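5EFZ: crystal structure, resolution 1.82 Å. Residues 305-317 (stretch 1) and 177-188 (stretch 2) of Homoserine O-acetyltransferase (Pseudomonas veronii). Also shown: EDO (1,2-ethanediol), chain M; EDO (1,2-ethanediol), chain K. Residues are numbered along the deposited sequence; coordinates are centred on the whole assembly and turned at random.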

ATOM      1  N   ASP A 305      -0.473 -10.671  -1.092  1.00 15.57           N
ATOM      2  CA  ASP A 305      -0.467  -9.891   0.166  1.00 15.61           C
ATOM      3  C   ASP A 305       0.508  -8.713   0.038  1.00 17.70           C
ATOM      4  O   ASP A 305       1.692  -8.899  -0.242  1.00 16.91           O
ATOM      5  CB  ASP A 305      -0.088 -10.822   1.349  1.00 14.20           C
ATOM      6  CG  ASP A 305      -0.357 -10.207   2.721  1.00 16.72           C
ATOM      7  OD1 ASP A 305      -0.148  -8.982   2.904  1.00 15.18           O
ATOM      8  OD2 ASP A 305      -0.808 -10.973   3.617  1.00 16.42           O
ATOM      9  N   GLN A 306       0.008  -7.492   0.238  1.00 14.73           N
ATOM     10  CA  GLN A 306       0.806  -6.287   0.114  1.00 16.53           C
ATOM     11  C   GLN A 306       1.717  -5.987   1.290  1.00 17.12           C
ATOM     12  O   GLN A 306       2.591  -5.125   1.154  1.00 19.30           O
ATOM     13  CB  GLN A 306      -0.121  -5.097  -0.106  1.00 20.15           C
ATOM     14  CG  GLN A 306      -1.053  -5.283  -1.291  1.00 25.65           C
ATOM     15  CD  GLN A 306      -0.312  -5.469  -2.591  1.00 31.83           C
ATOM     16  OE1 GLN A 306       0.560  -4.668  -2.931  1.00 35.14           O
ATOM     17  NE2 GLN A 306      -0.656  -6.530  -3.339  1.00 32.80           N
ATOM     18  N   PHE A 307       1.502  -6.601   2.451  1.00 17.70           N
ATOM     19  CA  PHE A 307       2.335  -6.199   3.588  1.00 21.15           C
ATOM     20  C   PHE A 307       2.933  -7.339   4.397  1.00 24.10           C
ATOM     21  O   PHE A 307       3.921  -7.119   5.104  1.00 23.19           O
ATOM     22  CB  PHE A 307       1.569  -5.208   4.510  1.00 22.17           C
ATOM     23  CG  PHE A 307       0.295  -5.721   5.062  1.00 17.24           C
ATOM     24  CD1 PHE A 307       0.262  -6.302   6.322  1.00 17.80           C
ATOM     25  CD2 PHE A 307      -0.890  -5.563   4.369  1.00 16.59           C
ATOM     26  CE1 PHE A 307      -0.921  -6.765   6.858  1.00 17.03           C
ATOM     27  CE2 PHE A 307      -2.078  -6.021   4.893  1.00 15.40           C
ATOM     28  CZ  PHE A 307      -2.094  -6.622   6.152  1.00 15.80           C
ATOM     29  N   PHE A 308       2.392  -8.553   4.280  1.00 19.84           N
ATOM     30  CA  PHE A 308       3.117  -9.723   4.773  1.00 19.87           C
ATOM     31  C   PHE A 308       3.528 -10.483   3.504  1.00 21.06           C
ATOM     32  O   PHE A 308       2.797 -11.347   3.056  1.00 22.00           O
ATOM     33  CB  PHE A 308       2.247 -10.599   5.688  1.00 20.20           C
ATOM     34  CG  PHE A 308       2.113 -10.103   7.101  1.00 21.46           C
ATOM     35  CD1 PHE A 308       3.241  -9.948   7.905  1.00 24.71           C
ATOM     36  CD2 PHE A 308       0.861  -9.863   7.647  1.00 21.27           C
ATOM     37  CE1 PHE A 308       3.115  -9.512   9.232  1.00 26.02           C
ATOM     38  CE2 PHE A 308       0.717  -9.442   8.981  1.00 23.15           C
ATOM     39  CZ  PHE A 308       1.844  -9.273   9.771  1.00 24.97           C
ATOM     40  N   THR A 309       4.654 -10.123   2.883  1.00 19.56           N
ATOM     41  CA  THR A 309       4.913 -10.599   1.522  1.00 17.44           C
ATOM     42  C   THR A 309       5.447 -12.014   1.456  1.00 17.27           C
ATOM     43  O   THR A 309       5.928 -12.567   2.454  1.00 16.83           O
ATOM     44  CB  THR A 309       5.894  -9.697   0.793  1.00 21.79           C
ATOM     45  OG1 THR A 309       7.210  -9.900   1.330  1.00 21.76           O
ATOM     46  CG2 THR A 309       5.470  -8.224   0.997  1.00 19.07           C
ATOM     47  N   VAL A 310       5.354 -12.589   0.264  1.00 19.27           N
ATOM     48  CA  VAL A 310       5.935 -13.907   0.010  1.00 19.20           C
ATOM     49  C   VAL A 310       7.421 -13.889   0.377  1.00 20.18           C
ATOM     50  O   VAL A 310       7.944 -14.850   0.975  1.00 21.44           O
ATOM     51  CB  VAL A 310       5.720 -14.308  -1.476  1.00 24.22           C
ATOM     52  CG1 VAL A 310       6.555 -15.476  -1.847  1.00 25.19           C
ATOM     53  CG2 VAL A 310       4.237 -14.589  -1.731  1.00 23.48           C
ATOM     54  N   ASP A 311       8.101 -12.807   0.013  1.00 21.05           N
ATOM     55  CA  ASP A 311       9.541 -12.670   0.298  1.00 24.64           C
ATOM     56  C   ASP A 311       9.823 -12.565   1.799  1.00 21.81           C
ATOM     57  O   ASP A 311      10.819 -13.144   2.268  1.00 22.20           O
ATOM     58  CB  ASP A 311      10.144 -11.433  -0.394  1.00 26.18           C
ATOM     59  CG  ASP A 311      10.247 -11.590  -1.902  1.00 32.84           C
ATOM     60  OD1 ASP A 311      10.609 -12.680  -2.392  1.00 34.81           O
ATOM     61  OD2 ASP A 311       9.934 -10.609  -2.604  1.00 36.31           O
ATOM     62  N   ASP A 312       8.997 -11.802   2.529  1.00 20.05           N
ATOM     63  CA  ASP A 312       9.089 -11.718   3.996  1.00 20.16           C
ATOM     64  C   ASP A 312       9.000 -13.117   4.619  1.00 20.02           C
ATOM     65  O   ASP A 312       9.812 -13.487   5.477  1.00 19.27           O
ATOM     66  CB  ASP A 312       7.969 -10.873   4.604  1.00 20.65           C
ATOM     67  CG  ASP A 312       8.123  -9.356   4.347  1.00 24.93           C
ATOM     68  OD1 ASP A 312       9.253  -8.859   4.100  1.00 25.30           O
ATOM     69  OD2 ASP A 312       7.076  -8.668   4.384  1.00 24.42           O
ATOM     70  N   CYS A 313       8.030 -13.905   4.164  1.00 16.91           N
ATOM     71  CA  CYS A 313       7.757 -15.174   4.830  1.00 17.73           C
ATOM     72  C   CYS A 313       8.767 -16.201   4.386  1.00 17.87           C
ATOM     73  O   CYS A 313       9.126 -17.069   5.168  1.00 20.03           O
ATOM     74  CB  CYS A 313       6.335 -15.671   4.555  1.00 16.82           C
ATOM     75  SG  CYS A 313       5.090 -14.497   5.192  1.00 22.47           S
ATOM     76  N   LEU A 314       9.205 -16.105   3.137  1.00 16.63           N
ATOM     77  CA  LEU A 314      10.227 -17.037   2.673  1.00 20.25           C
ATOM     78  C   LEU A 314      11.515 -16.887   3.512  1.00 21.83           C
ATOM     79  O   LEU A 314      12.166 -17.885   3.860  1.00 20.35           O
ATOM     80  CB  LEU A 314      10.502 -16.816   1.189  1.00 22.38           C
ATOM     81  CG  LEU A 314      11.580 -17.724   0.578  1.00 24.20           C
ATOM     82  CD1 LEU A 314      11.224 -19.221   0.737  1.00 24.46           C
ATOM     83  CD2 LEU A 314      11.826 -17.355  -0.867  1.00 22.12           C
ATOM     84  N   SER A 315      11.890 -15.643   3.844  1.00 20.98           N
ATOM     85  CA  SER A 315      13.151 -15.426   4.546  1.00 21.80           C
ATOM     86  C   SER A 315      13.103 -16.055   5.933  1.00 21.15           C
ATOM     87  O   SER A 315      14.130 -16.537   6.424  1.00 24.07           O
ATOM     88  CB  SER A 315      13.499 -13.938   4.649  1.00 25.18           C
ATOM     89  OG  SER A 315      12.592 -13.266   5.495  1.00 29.67           O
ATOM     90  N   GLU A 316      11.925 -16.081   6.542  1.00 18.39           N
ATOM     91  CA  GLU A 316      11.747 -16.740   7.853  1.00 19.13           C
ATOM     92  C   GLU A 316      11.675 -18.273   7.706  1.00 20.42           C
ATOM     93  O   GLU A 316      12.238 -19.015   8.526  1.00 21.68           O
ATOM     94  CB  GLU A 316      10.489 -16.231   8.550  1.00 17.45           C
ATOM     95  CG  GLU A 316      10.588 -14.741   8.930  1.00 20.47           C
ATOM     96  CD  GLU A 316       9.418 -14.225   9.767  1.00 22.62           C
ATOM     97  OE1 GLU A 316       8.300 -14.827   9.767  1.00 22.84           O
ATOM     98  OE2 GLU A 316       9.640 -13.202  10.446  1.00 21.68           O
ATOM     99  N   GLN A 317      10.985 -18.741   6.672  1.00 19.71           N
ATOM    100  CA  GLN A 317      10.837 -20.190   6.485  1.00 21.09           C
ATOM    101  C   GLN A 317      12.198 -20.878   6.359  1.00 21.17           C
ATOM    102  O   GLN A 317      12.407 -21.987   6.870  1.00 21.06           O
ATOM    103  CB  GLN A 317       9.973 -20.506   5.261  1.00 20.49           C
ATOM    104  CG  GLN A 317       9.697 -22.018   5.109  1.00 21.57           C
ATOM    105  CD  GLN A 317      10.742 -22.714   4.231  1.00 24.60           C
ATOM    106  OE1 GLN A 317      11.297 -22.094   3.315  1.00 20.91           O
ATOM    107  NE2 GLN A 317      10.991 -24.016   4.488  1.00 26.14           N
TER
HETATM  108  C1  EDO M 407       9.973 -10.373   7.987  1.00 38.75           C
HETATM  109  O1  EDO M 407       9.844  -9.282   8.888  1.00 39.97           O
HETATM  110  C2  EDO M 407      11.277 -11.104   8.290  1.00 34.10           C
HETATM  111  O2  EDO M 407      11.388 -11.384   9.695  1.00 26.00           O
HETATM  112  C1  EDO K 405       8.675  -4.137  15.622  1.00 44.33           C
HETATM  113  O1  EDO K 405       8.759  -3.862  14.206  1.00 47.53           O
HETATM  114  C2  EDO K 405       9.681  -5.226  16.033  1.00 42.77           C
HETATM  115  O2  EDO K 405       9.836  -6.310  15.084  1.00 37.34           O
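Stretch 2 177-188: TARNSEHDFLFT

Stretch 2 starts as a loop, residues 177 to 181, extended except at Ala 178, and turns into a helix at Glu 182 that continues beyond Thr 188. Stretch 1 is also a loop followed by a helix, which begins at Val 310. The two run in opposite senses: Thr 177 lies nearest Cys 313, with CA atoms 6.1 Å apart, while Asp 184 lies nearest Phe 307, again with CA atoms 6.1 Å apart. The loop of stretch 2 therefore meets the helix of stretch 1, and the helix of stretch 2 meets the loop of stretch 1. The contact buries 547 Å² in total.

Direct hydrogen bonds come from one side chain. The carboxylate of Glu 316 receives two successive backbone amides of the stretch 2 loop. Ala 178 N donates to Glu 316 OE1 at 2.6 Å, and Arg 179 N donates to Glu 316 OE2 at 3.0 Å. The N-H...acceptor angles are 165° and 154°, so both amides point well at the carboxylate.

Thr 177 packs beside this anchor. Its CA-to-CB bond points toward stretch 1. Thr 177 CG2 lies 4.0 Å from Asp 312 CB and 4.1 Å from Cys 313 SG. Thr 177 OG1 approaches Phe 308 CE1 at 3.3 Å.

At the other end one aromatic pair joins the stretches. Phe 187 CE2 sits over one face of the Phe 307 ring, 3.7 Å from Phe 307 CE2. The two rings are oblique, with planes at 49° and centroids 4.8 Å apart. Asp 184 reaches both phenylalanines of stretch 1: its OD1 is 3.2 Å from Phe 307 CD1, and its OD2 is 3.2 Å from Phe 308 CZ. Asp 184 OD1 has no hydrogen-bond partner in the model.

Each helix is capped at its N terminus. Ser 181 OG accepts from Asp 184 N at 3.0 Å. Thr 309 OG1 accepts from Asp 312 N at 2.9 Å, and Asp 312 OD2 in return accepts from Thr 309 N at 3.2 Å.

Two waters join the stretches where direct polar contact is lacking. Water 1 donates to Asp 312 OD2 at 2.6 Å and is hydrogen-bonded to Ser 181 OG at 3.1 Å, so it links residues of the two caps. Water 2 donates to Phe 307 O at 2.7 Å and is hydrogen-bonded to His 183 ND1 at 2.6 Å.

The chain M ethanediol, probably from the crystallisation liquor, makes a further bridge. Its O2 donates to Glu 316 OE2 at 2.6 Å, and its O1 donates to Arg 179 O at 2.8 Å.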

ATOM      1  N   THR A 177       4.095 -13.022   9.888  1.00 16.86           N
ATOM      2  CA  THR A 177       5.520 -13.277  10.140  1.00 15.86           C
ATOM      3  C   THR A 177       5.813 -13.482  11.620  1.00 17.38           C
ATOM      4  O   THR A 177       4.990 -13.161  12.508  1.00 17.13           O
ATOM      5  CB  THR A 177       6.396 -12.111   9.643  1.00 19.62           C
ATOM      6  OG1 THR A 177       5.887 -10.904  10.210  1.00 18.90           O
ATOM      7  CG2 THR A 177       6.350 -11.977   8.110  1.00 19.88           C
ATOM      8  N   ALA A 178       6.999 -14.003  11.884  1.00 17.57           N
ATOM      9  CA  ALA A 178       7.438 -14.279  13.230  1.00 17.85           C
ATOM     10  C   ALA A 178       8.072 -13.045  13.881  1.00 20.56           C
ATOM     11  O   ALA A 178       8.079 -12.932  15.095  1.00 21.31           O
ATOM     12  CB  ALA A 178       8.434 -15.462  13.228  1.00 18.05           C
ATOM     13  N   ARG A 179       8.642 -12.152  13.076  1.00 18.92           N
ATOM     14  CA  ARG A 179       9.155 -10.876  13.590  1.00 19.74           C
ATOM     15  C   ARG A 179       8.704  -9.756  12.675  1.00 19.69           C
ATOM     16  O   ARG A 179       8.965  -9.793  11.475  1.00 21.20           O
ATOM     17  CB  ARG A 179      10.691 -10.858  13.674  1.00 23.53           C
ATOM     18  CG  ARG A 179      11.231  -9.487  14.174  1.00 28.82           C
ATOM     19  CD  ARG A 179      12.652  -9.589  14.729  1.00 30.77           C
ATOM     20  NE  ARG A 179      13.648  -9.798  13.683  1.00 30.40           N
ATOM     21  CZ  ARG A 179      14.934 -10.063  13.920  1.00 31.54           C
ATOM     22  NH1 ARG A 179      15.392 -10.158  15.178  1.00 30.14           N
ATOM     23  NH2 ARG A 179      15.760 -10.236  12.892  1.00 30.01           N
ATOM     24  N   ASN A 180       8.021  -8.767  13.236  1.00 18.04           N
ATOM     25  CA  ASN A 180       7.353  -7.778  12.405  1.00 18.69           C
ATOM     26  C   ASN A 180       8.357  -6.834  11.717  1.00 19.80           C
ATOM     27  O   ASN A 180       9.362  -6.408  12.326  1.00 22.72           O
ATOM     28  CB  ASN A 180       6.348  -6.986  13.263  1.00 17.93           C
ATOM     29  CG  ASN A 180       5.367  -6.207  12.420  1.00 21.70           C
ATOM     30  OD1 ASN A 180       5.086  -5.024  12.690  1.00 22.40           O
ATOM     31  ND2 ASN A 180       4.845  -6.848  11.386  1.00 19.55           N
ATOM     32  N   SER A 181       8.089  -6.489  10.457  1.00 19.21           N
ATOM     33  CA  SER A 181       9.014  -5.624   9.700  1.00 19.55           C
ATOM     34  C   SER A 181       8.803  -4.152   9.990  1.00 21.19           C
ATOM     35  O   SER A 181       7.761  -3.768  10.525  1.00 22.60           O
ATOM     36  CB  SER A 181       8.837  -5.838   8.206  1.00 18.66           C
ATOM     37  OG  SER A 181       7.517  -5.457   7.806  1.00 19.73           O
ATOM     38  N   GLU A 182       9.757  -3.322   9.554  1.00 19.87           N
ATOM     39  CA  GLU A 182       9.615  -1.869   9.711  1.00 21.10           C
ATOM     40  C   GLU A 182       8.496  -1.331   8.811  1.00 19.00           C
ATOM     41  O   GLU A 182       7.756  -0.418   9.203  1.00 19.62           O
ATOM     42  CB  GLU A 182      10.931  -1.146   9.394  1.00 23.16           C
ATOM     43  CG  GLU A 182      12.060  -1.332  10.422  1.00 27.25           C
ATOM     44  CD  GLU A 182      13.241  -0.379  10.165  1.00 32.26           C
ATOM     45  OE1 GLU A 182      14.010  -0.596   9.187  1.00 34.99           O
ATOM     46  OE2 GLU A 182      13.399   0.599  10.931  1.00 32.14           O
ATOM     47  N   HIS A 183       8.351  -1.903   7.618  1.00 19.71           N
ATOM     48  CA  HIS A 183       7.307  -1.459   6.698  1.00 19.39           C
ATOM     49  C   HIS A 183       5.928  -1.778   7.281  1.00 19.02           C
ATOM     50  O   HIS A 183       4.990  -0.990   7.147  1.00 18.09           O
ATOM     51  CB  HIS A 183       7.499  -2.117   5.308  1.00 21.73           C
ATOM     52  CG  HIS A 183       6.445  -1.761   4.303  1.00 22.13           C
ATOM     53  ND1 HIS A 183       5.329  -2.551   4.079  1.00 21.41           N
ATOM     54  CD2 HIS A 183       6.366  -0.734   3.423  1.00 23.17           C
ATOM     55  CE1 HIS A 183       4.584  -1.990   3.138  1.00 23.68           C
ATOM     56  NE2 HIS A 183       5.190  -0.892   2.723  1.00 25.78           N
ATOM     57  N   ASP A 184       5.792  -2.944   7.911  1.00 17.60           N
ATOM     58  CA  ASP A 184       4.486  -3.313   8.452  1.00 19.48           C
ATOM     59  C   ASP A 184       4.159  -2.429   9.666  1.00 19.09           C
ATOM     60  O   ASP A 184       3.004  -2.026   9.886  1.00 17.07           O
ATOM     61  CB  ASP A 184       4.477  -4.793   8.830  1.00 20.75           C
ATOM     62  CG  ASP A 184       3.089  -5.315   9.086  1.00 23.80           C
ATOM     63  OD1 ASP A 184       2.118  -4.785   8.491  1.00 24.38           O
ATOM     64  OD2 ASP A 184       2.967  -6.276   9.873  1.00 25.16           O
ATOM     65  N   PHE A 185       5.193  -2.133  10.456  1.00 17.31           N
ATOM     66  CA  PHE A 185       5.042  -1.225  11.585  1.00 18.38           C
ATOM     67  C   PHE A 185       4.555   0.152  11.136  1.00 19.08           C
ATOM     68  O   PHE A 185       3.664   0.745  11.753  1.00 17.22           O
ATOM     69  CB  PHE A 185       6.371  -1.083  12.327  1.00 20.81           C
ATOM     70  CG  PHE A 185       6.279  -0.277  13.611  1.00 21.37           C
ATOM     71  CD1 PHE A 185       6.320   1.120  13.590  1.00 24.16           C
ATOM     72  CD2 PHE A 185       6.230  -0.922  14.840  1.00 21.98           C
ATOM     73  CE1 PHE A 185       6.240   1.858  14.789  1.00 24.62           C
ATOM     74  CE2 PHE A 185       6.165  -0.190  16.028  1.00 21.38           C
ATOM     75  CZ  PHE A 185       6.160   1.191  16.002  1.00 22.38           C
ATOM     76  N   LEU A 186       5.135   0.664  10.050  1.00 16.65           N
ATOM     77  CA  LEU A 186       4.657   1.938   9.481  1.00 15.42           C
ATOM     78  C   LEU A 186       3.191   1.886   9.015  1.00 15.75           C
ATOM     79  O   LEU A 186       2.402   2.825   9.252  1.00 15.89           O
ATOM     80  CB  LEU A 186       5.550   2.342   8.310  1.00 18.83           C
ATOM     81  CG  LEU A 186       5.082   3.594   7.541  1.00 21.31           C
ATOM     82  CD1 LEU A 186       5.230   4.859   8.403  1.00 21.48           C
ATOM     83  CD2 LEU A 186       5.900   3.725   6.256  1.00 22.92           C
ATOM     84  N   PHE A 187       2.825   0.815   8.306  1.00 15.80           N
ATOM     85  CA  PHE A 187       1.441   0.633   7.903  1.00 17.89           C
ATOM     86  C   PHE A 187       0.497   0.721   9.105  1.00 16.07           C
ATOM     87  O   PHE A 187      -0.502   1.427   9.088  1.00 16.42           O
ATOM     88  CB  PHE A 187       1.287  -0.729   7.229  1.00 15.92           C
ATOM     89  CG  PHE A 187      -0.140  -1.123   6.944  1.00 17.41           C
ATOM     90  CD1 PHE A 187      -1.033  -0.222   6.400  1.00 15.09           C
ATOM     91  CD2 PHE A 187      -0.557  -2.448   7.144  1.00 18.27           C
ATOM     92  CE1 PHE A 187      -2.374  -0.629   6.096  1.00 15.07           C
ATOM     93  CE2 PHE A 187      -1.888  -2.843   6.865  1.00 19.51           C
ATOM     94  CZ  PHE A 187      -2.779  -1.939   6.341  1.00 15.97           C
ATOM     95  N   THR A 188       0.828  -0.020  10.154  1.00 15.34           N
ATOM     96  CA  THR A 188      -0.039  -0.025  11.326  1.00 15.32           C
ATOM     97  C   THR A 188      -0.000   1.325  12.044  1.00 16.44           C
ATOM     98  O   THR A 188      -1.007   1.767  12.573  1.00 18.72           O
ATOM     99  CB  THR A 188       0.353  -1.143  12.259  1.00 18.05           C
ATOM    100  OG1 THR A 188       0.366  -2.374  11.490  1.00 18.16           O
ATOM    101  CG2 THR A 188      -0.705  -1.254  13.383  1.00 18.44           C
TER
HETATM  102  O   HOH W   1       7.491  -6.129   4.744  1.00 35.74           O
HETATM  103  O   HOH W   2       5.362  -4.874   5.164  1.00 32.98           O